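Long-range contact in NanS-p (PDB 6YP6), which is a phage-encoded carbohydrate esterase of the NanS-p type, this chain probably forming a carbohydrate-binding portion of it: residues K47-Y58 with K193-T204. Sequence-based numbering, arbitrary orientation. Where two conformers were deposited one is given.
Sequences KEAGKSSWVLEY and KLHVTDITRGAT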
ATOM      1  N   LYS A  47       8.150  12.171  -9.356  1.00 13.61           N
ATOM      2  CA  LYS A  47       9.283  11.763 -10.178  0.50 14.54           C
ATOM      3  C   LYS A  47       9.220  12.533 -11.492  1.00 15.58           C
ATOM      4  O   LYS A  47       8.223  13.185 -11.808  1.00 16.41           O
ATOM      5  CB  LYS A  47       9.330  10.238 -10.378  0.50 14.80           C
ATOM      6  CG  LYS A  47       8.024   9.565 -10.817  0.50 14.61           C
ATOM      7  CD  LYS A  47       7.781   9.711 -12.314  0.50 14.46           C
ATOM      8  CE  LYS A  47       6.471   9.053 -12.743  0.50 14.02           C
ATOM      9  NZ  LYS A  47       6.566   7.584 -12.859  0.50 13.95           N
ATOM     10  N   GLU A  48      10.298  12.447 -12.258  1.00 17.81           N
ATOM     11  CA  GLU A  48      10.315  13.020 -13.599  1.00 20.39           C
ATOM     12  C   GLU A  48       9.670  12.018 -14.554  1.00 20.05           C
ATOM     13  O   GLU A  48      10.155  10.892 -14.695  1.00 19.00           O
ATOM     14  CB  GLU A  48      11.750  13.317 -14.029  1.00 23.57           C
ATOM     15  CG  GLU A  48      12.445  14.409 -13.222  1.00 26.90           C
ATOM     16  CD  GLU A  48      11.767  15.763 -13.346  1.00 29.70           C
ATOM     17  OE1 GLU A  48      11.016  15.972 -14.324  1.00 30.74           O
ATOM     18  OE2 GLU A  48      11.985  16.620 -12.462  1.00 30.85           O
ATOM     19  N   ALA A  49       8.578  12.417 -15.202  1.00 21.07           N
ATOM     20  CA  ALA A  49       7.872  11.502 -16.091  1.00 21.81           C
ATOM     21  C   ALA A  49       8.815  10.951 -17.152  1.00 21.69           C
ATOM     22  O   ALA A  49       9.615  11.682 -17.737  1.00 21.50           O
ATOM     23  CB  ALA A  49       6.700  12.217 -16.762  1.00 22.54           C
ATOM     24  N   GLY A  50       8.709   9.650 -17.410  1.00 22.14           N
ATOM     25  CA  GLY A  50       9.637   8.964 -18.273  1.00 22.72           C
ATOM     26  C   GLY A  50      10.843   8.384 -17.565  1.00 23.31           C
ATOM     27  O   GLY A  50      11.455   7.444 -18.084  1.00 24.40           O
ATOM     28  N   LYS A  51      11.204   8.915 -16.400  1.00 22.82           N
ATOM     29  CA  LYS A  51      12.291   8.369 -15.601  1.00 22.44           C
ATOM     30  C   LYS A  51      11.746   7.305 -14.650  1.00 19.42           C
ATOM     31  O   LYS A  51      10.548   7.028 -14.606  1.00 20.43           O
ATOM     32  CB  LYS A  51      13.044   9.493 -14.894  1.00 24.95           C
ATOM     33  CG  LYS A  51      13.632  10.489 -15.887  1.00 27.23           C
ATOM     34  CD  LYS A  51      14.637  11.446 -15.268  1.00 29.23           C
ATOM     35  CE  LYS A  51      15.165  12.411 -16.327  1.00 30.47           C
ATOM     36  NZ  LYS A  51      15.955  13.540 -15.756  1.00 31.32           N
ATOM     37  N   SER A  52      12.649   6.701 -13.879  0.50 18.12           N
ATOM     38  CA  SER A  52      12.283   5.548 -13.068  0.50 16.89           C
ATOM     39  C   SER A  52      11.124   5.867 -12.132  0.50 15.16           C
ATOM     40  O   SER A  52      11.041   6.953 -11.552  0.50 15.17           O
ATOM     41  CB  SER A  52      13.487   5.079 -12.246  0.50 17.68           C
ATOM     42  OG  SER A  52      14.424   4.375 -13.047  0.50 18.23           O
ATOM     43  N   SER A  53      10.213   4.908 -12.019  1.00 13.22           N
ATOM     44  CA  SER A  53       9.219   4.907 -10.958  0.63 11.94           C
ATOM     45  C   SER A  53       9.900   5.003  -9.603  1.00 11.53           C
ATOM     46  O   SER A  53      11.003   4.487  -9.406  1.00 13.13           O
ATOM     47  CB  SER A  53       8.459   3.585 -11.103  0.63 12.62           C
ATOM     48  OG  SER A  53       7.611   3.320 -10.027  0.63 12.83           O
ATOM     49  N   TRP A  54       9.255   5.681  -8.661  1.00 11.00           N
ATOM     50  CA  TRP A  54       9.808   5.713  -7.320  1.00 11.21           C
ATOM     51  C   TRP A  54       9.372   4.479  -6.544  1.00 10.26           C
ATOM     52  O   TRP A  54       8.308   3.904  -6.781  1.00  8.72           O
ATOM     53  CB  TRP A  54       9.446   6.980  -6.544  1.00 12.15           C
ATOM     54  CG  TRP A  54       8.004   7.310  -6.418  1.00 11.86           C
ATOM     55  CD1 TRP A  54       7.336   8.218  -7.161  1.00 12.97           C
ATOM     56  CD2 TRP A  54       7.053   6.775  -5.476  1.00 10.08           C
ATOM     57  NE1 TRP A  54       6.031   8.284  -6.772  1.00 12.38           N
ATOM     58  CE2 TRP A  54       5.828   7.411  -5.733  1.00 11.19           C
ATOM     59  CE3 TRP A  54       7.123   5.825  -4.448  1.00  9.00           C
ATOM     60  CZ2 TRP A  54       4.676   7.118  -5.019  1.00 11.32           C
ATOM     61  CZ3 TRP A  54       5.972   5.535  -3.729  1.00  9.13           C
ATOM     62  CH2 TRP A  54       4.761   6.181  -4.022  1.00 10.27           C
ATOM     63  N   VAL A  55      10.235   4.066  -5.623  1.00 10.59           N
ATOM     64  CA  VAL A  55       9.992   2.905  -4.779  1.00 11.07           C
ATOM     65  C   VAL A  55      10.500   3.205  -3.378  1.00 10.84           C
ATOM     66  O   VAL A  55      11.643   3.636  -3.204  1.00 13.32           O
ATOM     67  CB  VAL A  55      10.693   1.630  -5.299  1.00 13.25           C
ATOM     68  CG1 VAL A  55      10.310   0.431  -4.420  1.00 14.64           C
ATOM     69  CG2 VAL A  55      10.350   1.349  -6.737  1.00 13.51           C
ATOM     70  N   LEU A  56       9.662   2.948  -2.388  1.00  8.86           N
ATOM     71  CA  LEU A  56      10.035   2.946  -0.986  1.00  8.67           C
ATOM     72  C   LEU A  56       9.962   1.511  -0.497  1.00  8.68           C
ATOM     73  O   LEU A  56       9.013   0.803  -0.820  1.00 10.35           O
ATOM     74  CB  LEU A  56       9.055   3.780  -0.164  1.00  9.69           C
ATOM     75  CG  LEU A  56       8.757   5.176  -0.699  1.00 11.84           C
ATOM     76  CD1 LEU A  56       7.717   5.827   0.201  1.00 12.95           C
ATOM     77  CD2 LEU A  56       9.995   6.033  -0.792  1.00 13.36           C
ATOM     78  N   GLU A  57      10.948   1.076   0.280  1.00  8.28           N
ATOM     79  CA  GLU A  57      10.987  -0.296   0.762  1.00  8.98           C
ATOM     80  C   GLU A  57      11.323  -0.342   2.243  1.00  7.61           C
ATOM     81  O   GLU A  57      12.169   0.417   2.726  1.00  8.42           O
ATOM     82  CB  GLU A  57      12.038  -1.155   0.014  1.00 11.79           C
ATOM     83  CG  GLU A  57      11.825  -1.209  -1.477  1.00 14.35           C
ATOM     84  CD  GLU A  57      12.962  -1.867  -2.223  1.00 17.49           C
ATOM     85  OE1 GLU A  57      13.669  -2.703  -1.634  1.00 17.91           O
ATOM     86  OE2 GLU A  57      13.140  -1.561  -3.419  1.00 19.67           O
ATOM     87  N   TYR A  58      10.710  -1.299   2.941  1.00  7.71           N
ATOM     88  CA  TYR A  58      11.059  -1.592   4.318  1.00  7.59           C
ATOM     89  C   TYR A  58      11.173  -3.104   4.473  1.00  7.80           C
ATOM     90  O   TYR A  58      10.368  -3.864   3.919  1.00  8.16           O
ATOM     91  CB  TYR A  58       9.999  -1.034   5.288  1.00  7.63           C
ATOM     92  CG  TYR A  58      10.478  -0.994   6.718  1.00  8.18           C
ATOM     93  CD1 TYR A  58      10.425  -2.129   7.519  1.00  8.11           C
ATOM     94  CD2 TYR A  58      11.028   0.157   7.257  1.00  9.22           C
ATOM     95  CE1 TYR A  58      10.882  -2.106   8.849  1.00  9.13           C
ATOM     96  CE2 TYR A  58      11.496   0.191   8.570  1.00 10.17           C
ATOM     97  CZ  TYR A  58      11.414  -0.945   9.360  1.00 10.08           C
ATOM     98  OH  TYR A  58      11.879  -0.913  10.656  1.00 11.18           O
ATOM     99  N   LYS A 193       9.924  -7.860   1.926  1.00  8.51           N
ATOM    100  CA  LYS A 193       9.928  -6.410   2.025  1.00  8.42           C
ATOM    101  C   LYS A 193       8.562  -5.885   1.617  1.00  7.86           C
ATOM    102  O   LYS A 193       7.904  -6.445   0.743  1.00  8.63           O
ATOM    103  CB  LYS A 193      10.999  -5.779   1.123  1.00  9.78           C
ATOM    104  CG  LYS A 193      12.395  -6.304   1.373  1.00 11.71           C
ATOM    105  CD  LYS A 193      13.437  -5.494   0.634  1.00 13.90           C
ATOM    106  CE  LYS A 193      13.817  -4.285   1.441  1.00 16.71           C
ATOM    107  NZ  LYS A 193      14.784  -3.395   0.745  1.00 18.22           N
ATOM    108  N   LEU A 194       8.140  -4.806   2.275  1.00  6.89           N
ATOM    109  CA  LEU A 194       7.025  -4.009   1.799  1.00  7.13           C
ATOM    110  C   LEU A 194       7.569  -2.993   0.808  1.00  7.31           C
ATOM    111  O   LEU A 194       8.501  -2.250   1.117  1.00  8.70           O
ATOM    112  CB  LEU A 194       6.341  -3.295   2.961  1.00  7.53           C
ATOM    113  CG  LEU A 194       5.187  -2.376   2.564  1.00  8.01           C
ATOM    114  CD1 LEU A 194       4.030  -3.158   1.949  1.00  8.67           C
ATOM    115  CD2 LEU A 194       4.707  -1.583   3.772  1.00  9.30           C
ATOM    116  N   HIS A 195       6.998  -2.994  -0.395  1.00  7.25           N
ATOM    117  CA  HIS A 195       7.374  -2.101  -1.481  1.00  7.88           C
ATOM    118  C   HIS A 195       6.198  -1.190  -1.783  1.00  8.14           C
ATOM    119  O   HIS A 195       5.084  -1.661  -2.017  1.00  9.73           O
ATOM    120  CB  HIS A 195       7.668  -2.874  -2.745  1.00  9.08           C
ATOM    121  CG  HIS A 195       8.678  -3.932  -2.585  1.00 10.93           C
ATOM    122  ND1 HIS A 195       9.979  -3.797  -3.010  1.00 12.78           N
ATOM    123  CD2 HIS A 195       8.568  -5.165  -2.051  1.00 11.42           C
ATOM    124  CE1 HIS A 195      10.633  -4.912  -2.738  1.00 12.75           C
ATOM    125  NE2 HIS A 195       9.796  -5.757  -2.154  1.00 12.55           N
ATOM    126  N   VAL A 196       6.451   0.108  -1.761  1.00  7.53           N
ATOM    127  CA  VAL A 196       5.453   1.109  -2.108  1.00  7.25           C
ATOM    128  C   VAL A 196       5.994   1.843  -3.328  1.00  7.34           C
ATOM    129  O   VAL A 196       7.138   2.301  -3.317  1.00  8.44           O
ATOM    130  CB  VAL A 196       5.212   2.080  -0.941  1.00  8.45           C
ATOM    131  CG1 VAL A 196       4.036   2.979  -1.248  1.00  8.89           C
ATOM    132  CG2 VAL A 196       4.982   1.311   0.349  1.00  9.55           C
ATOM    133  N   THR A 197       5.202   1.923  -4.393  1.00  7.00           N
ATOM    134  CA  THR A 197       5.734   2.425  -5.657  1.00  6.85           C
ATOM    135  C   THR A 197       4.641   3.066  -6.486  1.00  6.52           C
ATOM    136  O   THR A 197       3.484   2.682  -6.377  1.00  6.82           O
ATOM    137  CB  THR A 197       6.386   1.264  -6.444  1.00  7.46           C
ATOM    138  OG1 THR A 197       6.878   1.737  -7.699  1.00  7.90           O
ATOM    139  CG2 THR A 197       5.404   0.128  -6.712  1.00  8.61           C
ATOM    140  N   ASP A 198       5.016   4.003  -7.355  1.00  6.76           N
ATOM    141  CA  ASP A 198       4.058   4.510  -8.339  1.00  6.92           C
ATOM    142  C   ASP A 198       4.038   3.700  -9.638  1.00  7.14           C
ATOM    143  O   ASP A 198       3.375   4.121 -10.585  1.00  8.17           O
ATOM    144  CB  ASP A 198       4.208   6.014  -8.604  1.00  7.58           C
ATOM    145  CG  ASP A 198       5.420   6.369  -9.438  1.00  8.11           C
ATOM    146  OD1 ASP A 198       6.421   5.635  -9.376  1.00  9.22           O
ATOM    147  OD2 ASP A 198       5.354   7.402 -10.165  1.00  8.76           O
ATOM    148  N   ILE A 199       4.696   2.532  -9.662  1.00  7.21           N
ATOM    149  CA  ILE A 199       4.438   1.460 -10.622  1.00  8.54           C
ATOM    150  C   ILE A 199       5.122   1.673 -11.968  1.00  8.73           C
ATOM    151  O   ILE A 199       5.860   0.805 -12.453  1.00 10.78           O
ATOM    152  CB  ILE A 199       2.921   1.223 -10.826  1.00  9.81           C
ATOM    153  CG1 ILE A 199       2.194   0.969  -9.498  1.00 10.43           C
ATOM    154  CG2 ILE A 199       2.697   0.061 -11.794  1.00 11.54           C
ATOM    155  CD1 ILE A 199       0.672   1.029  -9.620  1.00 11.64           C
ATOM    156  N   THR A 200       4.841   2.800 -12.607  1.00  8.19           N
ATOM    157  CA  THR A 200       5.150   3.029 -14.003  1.00  8.19           C
ATOM    158  C   THR A 200       6.088   4.214 -14.159  1.00  8.84           C
ATOM    159  O   THR A 200       6.111   5.127 -13.328  1.00  9.35           O
ATOM    160  CB  THR A 200       3.837   3.266 -14.768  1.00  8.17           C
ATOM    161  OG1 THR A 200       4.121   3.509 -16.142  1.00  8.37           O
ATOM    162  CG2 THR A 200       3.043   4.463 -14.232  1.00  8.25           C
ATOM    163  N   ARG A 201       6.870   4.198 -15.246  1.00  9.93           N
ATOM    164  CA  ARG A 201       7.665   5.376 -15.589  1.00 11.56           C
ATOM    165  C   ARG A 201       6.806   6.509 -16.140  1.00 11.38           C
ATOM    166  O   ARG A 201       7.230   7.672 -16.117  1.00 12.97           O
ATOM    167  CB  ARG A 201       8.733   5.012 -16.618  1.00 13.64           C
ATOM    168  CG  ARG A 201       9.826   4.126 -16.073  1.00 16.54           C
ATOM    169  CD  ARG A 201      10.734   3.648 -17.194  1.00 19.52           C
ATOM    170  NE  ARG A 201      12.006   3.166 -16.683  1.00 21.93           N
ATOM    171  CZ  ARG A 201      13.101   3.913 -16.570  1.00 23.83           C
ATOM    172  NH1 ARG A 201      13.089   5.187 -16.942  1.00 24.51           N
ATOM    173  NH2 ARG A 201      14.214   3.378 -16.092  1.00 25.00           N
ATOM    174  N   GLY A 202       5.623   6.192 -16.652  1.00 10.33           N
ATOM    175  CA  GLY A 202       4.720   7.202 -17.155  1.00 10.01           C
ATOM    176  C   GLY A 202       4.189   8.074 -16.031  1.00  9.54           C
ATOM    177  O   GLY A 202       4.345   7.789 -14.843  1.00  9.04           O
ATOM    178  N   ALA A 203       3.573   9.188 -16.407  1.00  9.83           N
ATOM    179  CA  ALA A 203       3.073  10.107 -15.396  1.00  9.60           C
ATOM    180  C   ALA A 203       2.058   9.423 -14.485  1.00  8.46           C
ATOM    181  O   ALA A 203       1.141   8.732 -14.947  1.00  8.78           O
ATOM    182  CB  ALA A 203       2.416  11.313 -16.055  1.00 10.08           C
ATOM    183  N   THR A 204       2.205   9.691 -13.191  1.00  7.83           N
ATOM    184  CA  THR A 204       1.300   9.261 -12.131  1.00  7.83           C
ATOM    185  C   THR A 204       0.920  10.491 -11.310  1.00  7.64           C
ATOM    186  O   THR A 204       1.530  11.558 -11.423  1.00  8.13           O
ATOM    187  CB  THR A 204       1.973   8.205 -11.240  1.00  7.97           C
ATOM    188  OG1 THR A 204       3.124   8.801 -10.630  1.00  9.20           O
ATOM    189  CG2 THR A 204       2.356   6.979 -12.058  1.00  7.75           C
TER
HETATM  190  O   HOH W   1       4.301  10.425  -7.833  1.00 19.41           O
HETATM  191  O   HOH W   2      11.192  -2.695  -5.202  1.00 36.06           O
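Val55 to Tyr58 run antiparallel to Leu194 to Thr197, the strand axes 164° apart and 4.6 Å at closest approach. Leu56 and Val196 form a hydrogen-bonded pair, Leu56 N to Val196 O and Val196 N to Leu56 O both 2.8 Å and nearly straight; Tyr58 and Leu194 form the next. Beyond the strands the loops stay together through Gly50 N to Arg201 O, 2.8 Å, while Arg201 NH1 bonds back to Gly50 O in the guanidinium plane.

Asp198 organises the loop side. Its OD1 accepts from Trp54 N and, in one of two Ser53 conformers, Ser53 OG (2.7 Å), from opposite faces of the carboxylate plane. OD2 receives Thr204 OG1 on the anti lone pair; one Lys47 conformer brings NZ to its syn side in a salt bridge, also donating to Gly202 O. Trp54 CG sits between the backbone N and carbonyl carbon (chi1 55°), bringing the indole back over Asp198: the carboxylate, tilted 13°, covers the CD1-NE1 side, and Asp198 N the centre. On the opposite sheet face from Leu56, Glu57 OE1 forms a salt bridge with Lys193 NZ (2.7 Å), diagonal to its strand partner His195; a water joins Glu57 OE2 to His195 ND1, and His195 NE2 bonds Ala190 O.

Leu56 touches Leu45 of the other sheet, Val196 Phe92 of neighbouring strand 88-95. The sheet is one layer of a beta-sandwich, consistent with a carbohydrate-binding module.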